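Local coordinates for protein betaine aldehyde dehydrogenase (Staphylococcus aureus subsp. aureus COL, PDB 4QTO) that catalyses the NAD-dependent oxidation of betaine aldehyde to glycine betaine, at residues Met352-Glu365 with Arg384-Pro398. Numbering follows the deposited sequence.
Sequences MGPVISTEHRNKIE and RPDRDDLKDGLFFEP
Arg361 reaches from the first turn of helix 358-373 into the loop 384-398, its guanidinium lying flat on that of Arg384 with centres 3.7 Å apart and planes at 3°. Leu394 CA sits over the opposite face. The Arg361 chain leaves the helix with CG anti to the backbone N (chi1 180°) and bends at chi3 (64°), which turns NH1 in among the loop carbonyls. There NH1 donates to Phe395 O at 2.9 Å, in the carbonyl plane and on a lone pair, while NH2 donates to a water that also bridges Lys391 O and Gly393 O. Arg384, extended from CG to NE, grips Glu365 side-on: NE meets OE2 at 2.7 Å and NH2 meets OE1 at 3.1 Å, each on a syn lone pair, the two groups nearly coplanar. The Glu365 carboxylate probably helps the two guanidinium groups to stack. Further back along the same side chain, Glu365 CG lies 3.5 Å from Phe396 CE1, and Ile364 CG2 makes a CH-pi contact over the Phe396 ring face. Ahead of the helix, Val355 N donates to the carbonyl O of Leu394 (2.8 Å), the residue at the centre of an inverse gamma turn, as Leu394 CD1 packs tightly on Ser357 CA. The Phe395 ring is sandwiched between Pro354 CB, 3.9 Å from its centroid, and Leu390 CD2 on the other face. Ser357, at the N-cap, accepts from His360 N through OG. The whole arrangement fastens a capped helix start to the long connection between strand 377-380, outermost within this chain, and its antiparallel neighbour 399-402 in the seven-stranded sheet of this aldehyde dehydrogenase fold.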
ATOM      1  N   MET A 352       6.018  -0.709 -43.045  1.00 13.88           N
ATOM      2  CA  MET A 352       5.705  -2.052 -42.595  1.00 14.13           C
ATOM      3  C   MET A 352       6.680  -3.039 -43.204  1.00 14.78           C
ATOM      4  O   MET A 352       6.882  -3.073 -44.433  1.00 15.54           O
ATOM      5  CB  MET A 352       4.268  -2.456 -42.965  1.00 14.29           C
ATOM      6  CG  MET A 352       3.718  -3.593 -42.134  1.00 15.26           C
ATOM      7  SD  MET A 352       2.025  -4.092 -42.570  1.00 16.12           S
ATOM      8  CE  MET A 352       2.390  -5.373 -43.737  1.00 16.96           C
ATOM      9  N   GLY A 353       7.278  -3.836 -42.350  1.00 14.03           N
ATOM     10  CA  GLY A 353       8.197  -4.881 -42.785  1.00 14.32           C
ATOM     11  C   GLY A 353       7.504  -6.218 -43.090  1.00 14.11           C
ATOM     12  O   GLY A 353       6.274  -6.297 -43.189  1.00 15.06           O
ATOM     13  N   PRO A 354       8.293  -7.281 -43.243  1.00 14.07           N
ATOM     14  CA  PRO A 354       7.774  -8.599 -43.485  1.00 13.96           C
ATOM     15  C   PRO A 354       7.252  -9.272 -42.238  1.00 13.67           C
ATOM     16  O   PRO A 354       7.409  -8.732 -41.123  1.00 14.21           O
ATOM     17  CB  PRO A 354       9.007  -9.363 -43.954  1.00 14.95           C
ATOM     18  CG  PRO A 354      10.109  -8.733 -43.165  1.00 14.78           C
ATOM     19  CD  PRO A 354       9.757  -7.277 -43.104  1.00 14.27           C
ATOM     20  N   VAL A 355       6.606 -10.430 -42.410  1.00 14.48           N
ATOM     21  CA  VAL A 355       6.210 -11.266 -41.278  1.00 14.78           C
ATOM     22  C   VAL A 355       7.396 -12.179 -40.973  1.00 14.83           C
ATOM     23  O   VAL A 355       8.355 -12.243 -41.731  1.00 15.71           O
ATOM     24  CB  VAL A 355       4.876 -12.020 -41.453  1.00 14.61           C
ATOM     25  CG1 VAL A 355       3.730 -11.031 -41.625  1.00 15.45           C
ATOM     26  CG2 VAL A 355       4.924 -13.030 -42.599  1.00 16.39           C
ATOM     27  N   ILE A 356       7.308 -12.909 -39.879  1.00 15.49           N
ATOM     28  CA  ILE A 356       8.507 -13.514 -39.286  1.00 15.92           C
ATOM     29  C   ILE A 356       9.104 -14.760 -39.915  1.00 17.27           C
ATOM     30  O   ILE A 356      10.328 -14.945 -39.860  1.00 17.53           O
ATOM     31  CB  ILE A 356       8.256 -13.760 -37.778  1.00 15.85           C
ATOM     32  CG1 ILE A 356       9.542 -13.918 -36.979  1.00 15.26           C
ATOM     33  CG2 ILE A 356       7.345 -14.959 -37.567  1.00 16.15           C
ATOM     34  CD1 ILE A 356      10.414 -12.678 -36.940  1.00 16.51           C
ATOM     35  N   SER A 357       8.263 -15.612 -40.505  1.00 16.82           N
ATOM     36  CA  SER A 357       8.735 -16.893 -41.021  1.00 18.72           C
ATOM     37  C   SER A 357       7.814 -17.436 -42.078  1.00 18.95           C
ATOM     38  O   SER A 357       6.697 -16.963 -42.237  1.00 18.06           O
ATOM     39  CB  SER A 357       8.786 -17.919 -39.885  1.00 18.64           C
ATOM     40  OG  SER A 357       7.474 -18.256 -39.446  1.00 18.75           O
ATOM     41  N   THR A 358       8.302 -18.424 -42.822  1.00 20.31           N
ATOM     42  CA  THR A 358       7.527 -19.053 -43.852  1.00 22.02           C
ATOM     43  C   THR A 358       6.282 -19.681 -43.245  1.00 21.95           C
ATOM     44  O   THR A 358       5.179 -19.579 -43.805  1.00 21.72           O
ATOM     45  CB  THR A 358       8.359 -20.173 -44.532  1.00 24.77           C
ATOM     46  OG1 THR A 358       9.488 -19.574 -45.165  1.00 28.88           O
ATOM     47  CG2 THR A 358       7.553 -20.895 -45.575  1.00 26.59           C
ATOM     48  N   GLU A 359       6.471 -20.351 -42.118  1.00 22.60           N
ATOM     49  CA  GLU A 359       5.381 -21.035 -41.447  1.00 24.20           C
ATOM     50  C   GLU A 359       4.307 -20.043 -41.011  1.00 21.34           C
ATOM     51  O   GLU A 359       3.105 -20.308 -41.148  1.00 21.05           O
ATOM     52  CB  GLU A 359       5.879 -21.794 -40.222  1.00 28.20           C
ATOM     53  CG  GLU A 359       6.796 -22.972 -40.522  1.00 33.40           C
ATOM     54  CD  GLU A 359       8.153 -22.587 -41.126  1.00 37.61           C
ATOM     55  OE1 GLU A 359       8.628 -23.332 -42.012  1.00 48.85           O
ATOM     56  OE2 GLU A 359       8.734 -21.543 -40.753  1.00 32.37           O
ATOM     57  N   HIS A 360       4.736 -18.898 -40.499  1.00 19.11           N
ATOM     58  CA  HIS A 360       3.772 -17.897 -40.041  1.00 17.51           C
ATOM     59  C   HIS A 360       3.031 -17.278 -41.213  1.00 17.59           C
ATOM     60  O   HIS A 360       1.806 -17.085 -41.161  1.00 16.57           O
ATOM     61  CB  HIS A 360       4.432 -16.828 -39.155  1.00 17.12           C
ATOM     62  CG  HIS A 360       3.435 -16.011 -38.413  1.00 16.66           C
ATOM     63  ND1 HIS A 360       2.506 -16.587 -37.577  1.00 18.51           N
ATOM     64  CD2 HIS A 360       3.182 -14.681 -38.399  1.00 16.87           C
ATOM     65  CE1 HIS A 360       1.730 -15.648 -37.065  1.00 18.56           C
ATOM     66  NE2 HIS A 360       2.118 -14.484 -37.546  1.00 17.25           N
ATOM     67  N   ARG A 361       3.749 -16.962 -42.280  1.00 17.61           N
ATOM     68  CA  ARG A 361       3.100 -16.415 -43.452  1.00 18.29           C
ATOM     69  C   ARG A 361       2.077 -17.418 -44.007  1.00 19.54           C
ATOM     70  O   ARG A 361       0.954 -17.044 -44.386  1.00 19.38           O
ATOM     71  CB  ARG A 361       4.089 -16.017 -44.540  1.00 20.17           C
ATOM     72  CG  ARG A 361       3.324 -15.461 -45.746  1.00 21.52           C
ATOM     73  CD  ARG A 361       4.180 -14.674 -46.709  1.00 24.64           C
ATOM     74  NE  ARG A 361       5.196 -15.489 -47.343  1.00 23.81           N
ATOM     75  CZ  ARG A 361       5.983 -15.071 -48.341  1.00 25.36           C
ATOM     76  NH1 ARG A 361       5.875 -13.833 -48.872  1.00 22.80           N
ATOM     77  NH2 ARG A 361       6.873 -15.908 -48.825  1.00 25.07           N
ATOM     78  N   ASN A 362       2.444 -18.698 -44.041  1.00 21.38           N
ATOM     79  CA  ASN A 362       1.510 -19.717 -44.523  1.00 21.92           C
ATOM     80  C   ASN A 362       0.245 -19.776 -43.657  1.00 21.92           C
ATOM     81  O   ASN A 362      -0.864 -19.965 -44.184  1.00 21.00           O
ATOM     82  CB  ASN A 362       2.182 -21.096 -44.564  1.00 25.01           C
ATOM     83  CG  ASN A 362       3.251 -21.190 -45.632  1.00 26.81           C
ATOM     84  OD1 ASN A 362       3.293 -20.386 -46.565  1.00 31.55           O
ATOM     85  ND2 ASN A 362       4.083 -22.205 -45.530  1.00 29.94           N
ATOM     86  N   LYS A 363       0.397 -19.590 -42.348  1.00 19.63           N
ATOM     87  CA  LYS A 363      -0.745 -19.605 -41.446  1.00 21.35           C
ATOM     88  C   LYS A 363      -1.675 -18.420 -41.745  1.00 19.75           C
ATOM     89  O   LYS A 363      -2.899 -18.568 -41.790  1.00 19.35           O
ATOM     90  CB  LYS A 363      -0.278 -19.547 -39.991  1.00 25.45           C
ATOM     91  CG  LYS A 363      -1.394 -19.803 -38.993  1.00 33.06           C
ATOM     92  CD  LYS A 363      -0.997 -19.450 -37.561  1.00 40.19           C
ATOM     93  CE  LYS A 363       0.285 -20.117 -37.090  1.00 47.61           C
ATOM     94  NZ  LYS A 363       0.209 -21.598 -37.086  1.00 58.01           N
ATOM     95  N   ILE A 364      -1.083 -17.246 -41.957  1.00 18.86           N
ATOM     96  CA  ILE A 364      -1.867 -16.052 -42.275  1.00 18.49           C
ATOM     97  C   ILE A 364      -2.618 -16.301 -43.588  1.00 19.05           C
ATOM     98  O   ILE A 364      -3.821 -16.020 -43.715  1.00 19.61           O
ATOM     99  CB  ILE A 364      -0.960 -14.815 -42.404  1.00 18.36           C
ATOM    100  CG1 ILE A 364      -0.331 -14.490 -41.049  1.00 18.49           C
ATOM    101  CG2 ILE A 364      -1.768 -13.641 -42.932  1.00 18.99           C
ATOM    102  CD1 ILE A 364       0.850 -13.532 -41.126  1.00 18.38           C
ATOM    103  N   GLU A 365      -1.919 -16.839 -44.575  1.00 19.91           N
ATOM    104  CA  GLU A 365      -2.545 -17.148 -45.862  1.00 23.66           C
ATOM    105  C   GLU A 365      -3.719 -18.096 -45.735  1.00 23.10           C
ATOM    106  O   GLU A 365      -4.779 -17.910 -46.393  1.00 22.60           O
ATOM    107  CB  GLU A 365      -1.528 -17.752 -46.839  1.00 28.12           C
ATOM    108  CG  GLU A 365      -0.565 -16.691 -47.288  1.00 33.09           C
ATOM    109  CD  GLU A 365       0.552 -17.187 -48.188  1.00 40.78           C
ATOM    110  OE1 GLU A 365       1.080 -18.314 -48.015  1.00 39.82           O
ATOM    111  OE2 GLU A 365       0.965 -16.360 -49.018  1.00 45.34           O
ATOM    112  N   ARG A 384       0.390 -12.181 -50.994  1.00 22.52           N
ATOM    113  CA  ARG A 384       1.790 -11.738 -50.975  1.00 23.56           C
ATOM    114  C   ARG A 384       1.990 -10.696 -52.039  1.00 24.30           C
ATOM    115  O   ARG A 384       1.415 -10.822 -53.146  1.00 26.62           O
ATOM    116  CB  ARG A 384       2.722 -12.843 -51.367  1.00 28.47           C
ATOM    117  CG  ARG A 384       2.627 -14.035 -50.499  1.00 29.50           C
ATOM    118  CD  ARG A 384       3.512 -15.121 -51.081  1.00 31.54           C
ATOM    119  NE  ARG A 384       3.297 -16.311 -50.303  1.00 32.20           N
ATOM    120  CZ  ARG A 384       4.017 -17.413 -50.411  1.00 36.52           C
ATOM    121  NH1 ARG A 384       5.026 -17.487 -51.274  1.00 36.75           N
ATOM    122  NH2 ARG A 384       3.713 -18.439 -49.646  1.00 36.52           N
ATOM    123  N   PRO A 385       2.784  -9.657 -51.753  1.00 25.00           N
ATOM    124  CA  PRO A 385       3.034  -8.639 -52.787  1.00 27.36           C
ATOM    125  C   PRO A 385       4.009  -9.168 -53.841  1.00 33.42           C
ATOM    126  O   PRO A 385       4.853 -10.002 -53.537  1.00 29.60           O
ATOM    127  CB  PRO A 385       3.638  -7.469 -52.005  1.00 28.88           C
ATOM    128  CG  PRO A 385       4.235  -8.091 -50.795  1.00 27.00           C
ATOM    129  CD  PRO A 385       3.381  -9.294 -50.457  1.00 24.37           C
ATOM    130  N   ASP A 386       3.854  -8.690 -55.070  1.00 36.29           N
ATOM    131  CA  ASP A 386       4.666  -9.098 -56.224  1.00 44.13           C
ATOM    132  C   ASP A 386       5.889  -8.264 -56.547  1.00 39.43           C
ATOM    133  O   ASP A 386       6.754  -8.705 -57.333  1.00 42.49           O
ATOM    134  CB  ASP A 386       3.780  -9.028 -57.493  1.00 49.27           C
ATOM    135  CG  ASP A 386       3.046 -10.309 -57.772  1.00 58.77           C
ATOM    136  OD1 ASP A 386       3.541 -11.382 -57.366  1.00 65.70           O
ATOM    137  OD2 ASP A 386       1.984 -10.245 -58.429  1.00 76.84           O
ATOM    138  N   ARG A 387       5.926  -7.047 -56.021  1.00 33.75           N
ATOM    139  CA  ARG A 387       6.987  -6.101 -56.348  1.00 34.14           C
ATOM    140  C   ARG A 387       8.365  -6.748 -56.217  1.00 33.79           C
ATOM    141  O   ARG A 387       8.624  -7.496 -55.281  1.00 30.13           O
ATOM    142  CB  ARG A 387       6.839  -4.829 -55.514  1.00 33.55           C
ATOM    143  CG  ARG A 387       7.432  -3.582 -56.145  1.00 36.15           C
ATOM    144  CD  ARG A 387       7.112  -2.397 -55.268  1.00 36.63           C
ATOM    145  NE  ARG A 387       7.927  -2.444 -54.058  1.00 34.47           N
ATOM    146  CZ  ARG A 387       7.572  -1.928 -52.883  1.00 33.79           C
ATOM    147  NH1 ARG A 387       6.380  -1.380 -52.722  1.00 35.64           N
ATOM    148  NH2 ARG A 387       8.401  -2.021 -51.850  1.00 31.41           N
ATOM    149  N   ASP A 388       9.239  -6.462 -57.187  1.00 32.79           N
ATOM    150  CA  ASP A 388      10.579  -7.068 -57.254  1.00 36.20           C
ATOM    151  C   ASP A 388      11.403  -7.069 -55.979  1.00 32.85           C
ATOM    152  O   ASP A 388      12.002  -8.090 -55.643  1.00 33.54           O
ATOM    153  CB  ASP A 388      11.397  -6.432 -58.386  1.00 40.51           C
ATOM    154  CG  ASP A 388      11.033  -6.977 -59.757  1.00 50.27           C
ATOM    155  OD1 ASP A 388      10.276  -7.969 -59.843  1.00 57.49           O
ATOM    156  OD2 ASP A 388      11.524  -6.414 -60.757  1.00 56.97           O
ATOM    157  N   ASP A 389      11.443  -5.942 -55.271  1.00 31.92           N
ATOM    158  CA  ASP A 389      12.226  -5.862 -54.042  1.00 31.45           C
ATOM    159  C   ASP A 389      11.595  -6.589 -52.846  1.00 29.88           C
ATOM    160  O   ASP A 389      12.252  -6.745 -51.819  1.00 32.27           O
ATOM    161  CB  ASP A 389      12.501  -4.411 -53.670  1.00 31.55           C
ATOM    162  CG  ASP A 389      11.237  -3.631 -53.478  1.00 32.02           C
ATOM    163  OD1 ASP A 389      10.469  -3.481 -54.450  1.00 31.84           O
ATOM    164  OD2 ASP A 389      10.998  -3.160 -52.349  1.00 33.04           O
ATOM    165  N   LEU A 390      10.353  -7.048 -52.993  1.00 28.02           N
ATOM    166  CA  LEU A 390       9.645  -7.746 -51.918  1.00 27.05           C
ATOM    167  C   LEU A 390       9.526  -9.247 -52.201  1.00 28.13           C
ATOM    168  O   LEU A 390       9.175 -10.018 -51.321  1.00 26.71           O
ATOM    169  CB  LEU A 390       8.236  -7.165 -51.754  1.00 25.74           C
ATOM    170  CG  LEU A 390       8.091  -5.664 -51.519  1.00 25.82           C
ATOM    171  CD1 LEU A 390       6.633  -5.305 -51.445  1.00 26.07           C
ATOM    172  CD2 LEU A 390       8.788  -5.215 -50.243  1.00 25.05           C
ATOM    173  N   LYS A 391       9.875  -9.680 -53.412  1.00 31.27           N
ATOM    174  CA  LYS A 391       9.678 -11.078 -53.779  1.00 34.30           C
ATOM    175  C   LYS A 391      10.480 -12.112 -53.006  1.00 33.16           C
ATOM    176  O   LYS A 391      10.007 -13.216 -52.797  1.00 35.43           O
ATOM    177  CB  LYS A 391       9.887 -11.240 -55.297  1.00 42.99           C
ATOM    178  CG  LYS A 391       9.454 -12.589 -55.836  1.00 51.88           C
ATOM    179  CD  LYS A 391       8.997 -12.454 -57.282  1.00 61.12           C
ATOM    180  CE  LYS A 391       7.693 -11.653 -57.350  1.00 67.68           C
ATOM    181  NZ  LYS A 391       7.107 -11.498 -58.714  1.00 71.76           N
ATOM    182  N   ASP A 392      11.671 -11.760 -52.554  1.00 32.03           N
ATOM    183  CA  ASP A 392      12.486 -12.707 -51.811  1.00 34.66           C
ATOM    184  C   ASP A 392      12.185 -12.746 -50.324  1.00 29.39           C
ATOM    185  O   ASP A 392      12.636 -13.660 -49.640  1.00 27.05           O
ATOM    186  CB  ASP A 392      13.972 -12.392 -51.988  1.00 40.82           C
ATOM    187  CG  ASP A 392      14.459 -12.645 -53.400  1.00 47.83           C
ATOM    188  OD1 ASP A 392      13.775 -13.369 -54.173  1.00 53.26           O
ATOM    189  OD2 ASP A 392      15.551 -12.133 -53.725  1.00 55.00           O
ATOM    190  N   GLY A 393      11.443 -11.753 -49.836  1.00 25.66           N
ATOM    191  CA  GLY A 393      11.138 -11.649 -48.415  1.00 23.82           C
ATOM    192  C   GLY A 393       9.787 -12.226 -48.036  1.00 21.99           C
ATOM    193  O   GLY A 393       8.959 -12.545 -48.874  1.00 22.16           O
ATOM    194  N   LEU A 394       9.542 -12.273 -46.729  1.00 18.52           N
ATOM    195  CA  LEU A 394       8.322 -12.851 -46.202  1.00 17.93           C
ATOM    196  C   LEU A 394       7.228 -11.807 -46.024  1.00 16.87           C
ATOM    197  O   LEU A 394       6.658 -11.646 -44.949  1.00 16.70           O
ATOM    198  CB  LEU A 394       8.630 -13.547 -44.879  1.00 17.86           C
ATOM    199  CG  LEU A 394       9.598 -14.740 -44.994  1.00 18.76           C
ATOM    200  CD1 LEU A 394      10.134 -15.125 -43.647  1.00 18.94           C
ATOM    201  CD2 LEU A 394       8.876 -15.925 -45.615  1.00 21.00           C
ATOM    202  N   PHE A 395       6.923 -11.103 -47.107  1.00 17.51           N
ATOM    203  CA  PHE A 395       5.910 -10.068 -47.068  1.00 16.43           C
ATOM    204  C   PHE A 395       4.488 -10.584 -47.274  1.00 16.53           C
ATOM    205  O   PHE A 395       4.240 -11.600 -47.954  1.00 17.10           O
ATOM    206  CB  PHE A 395       6.234  -8.961 -48.068  1.00 16.50           C
ATOM    207  CG  PHE A 395       7.424  -8.151 -47.691  1.00 16.48           C
ATOM    208  CD1 PHE A 395       7.270  -7.050 -46.855  1.00 15.37           C
ATOM    209  CD2 PHE A 395       8.681  -8.505 -48.111  1.00 17.24           C
ATOM    210  CE1 PHE A 395       8.370  -6.304 -46.471  1.00 16.49           C
ATOM    211  CE2 PHE A 395       9.777  -7.772 -47.722  1.00 17.61           C
ATOM    212  CZ  PHE A 395       9.616  -6.656 -46.917  1.00 16.88           C
ATOM    213  N   PHE A 396       3.565  -9.877 -46.631  1.00 15.81           N
ATOM    214  CA  PHE A 396       2.147 -10.152 -46.773  1.00 16.43           C
ATOM    215  C   PHE A 396       1.460  -8.781 -46.759  1.00 16.02           C
ATOM    216  O   PHE A 396       1.784  -7.944 -45.923  1.00 15.18           O
ATOM    217  CB  PHE A 396       1.612 -11.075 -45.696  1.00 17.20           C
ATOM    218  CG  PHE A 396       0.248 -11.616 -46.025  1.00 17.61           C
ATOM    219  CD1 PHE A 396       0.127 -12.752 -46.810  1.00 19.40           C
ATOM    220  CD2 PHE A 396      -0.874 -10.986 -45.589  1.00 17.39           C
ATOM    221  CE1 PHE A 396      -1.120 -13.238 -47.165  1.00 19.86           C
ATOM    222  CE2 PHE A 396      -2.122 -11.476 -45.925  1.00 18.26           C
ATOM    223  CZ  PHE A 396      -2.245 -12.584 -46.708  1.00 19.09           C
ATOM    224  N   GLU A 397       0.559  -8.558 -47.715  1.00 16.41           N
ATOM    225  CA  GLU A 397      -0.057  -7.255 -47.839  1.00 16.55           C
ATOM    226  C   GLU A 397      -0.938  -6.891 -46.648  1.00 15.56           C
ATOM    227  O   GLU A 397      -1.616  -7.754 -46.100  1.00 14.98           O
ATOM    228  CB  GLU A 397      -0.920  -7.193 -49.077  1.00 18.48           C
ATOM    229  CG  GLU A 397      -0.145  -7.229 -50.387  1.00 20.77           C
ATOM    230  CD  GLU A 397      -1.063  -7.352 -51.610  1.00 24.80           C
ATOM    231  OE1 GLU A 397      -2.263  -7.749 -51.495  1.00 22.77           O
ATOM    232  OE2 GLU A 397      -0.536  -7.120 -52.719  1.00 25.73           O
ATOM    233  N   PRO A 398      -0.954  -5.601 -46.272  1.00 16.05           N
ATOM    234  CA  PRO A 398      -1.887  -5.199 -45.212  1.00 15.17           C
ATOM    235  C   PRO A 398      -3.291  -5.422 -45.739  1.00 15.04           C
ATOM    236  O   PRO A 398      -3.613  -5.083 -46.904  1.00 15.57           O
ATOM    237  CB  PRO A 398      -1.555  -3.738 -44.945  1.00 16.06           C
ATOM    238  CG  PRO A 398      -0.826  -3.284 -46.161  1.00 16.83           C
ATOM    239  CD  PRO A 398      -0.103  -4.494 -46.716  1.00 16.62           C
TER
HETATM  240  O   HOH W   1       4.504  -7.829 -44.700  1.00 17.61           O
HETATM  241  O   HOH W   2       6.435 -11.306 -51.047  1.00 29.00           O
HETATM  242  O   HOH W   3       8.855 -14.569 -50.738  1.00 32.95           O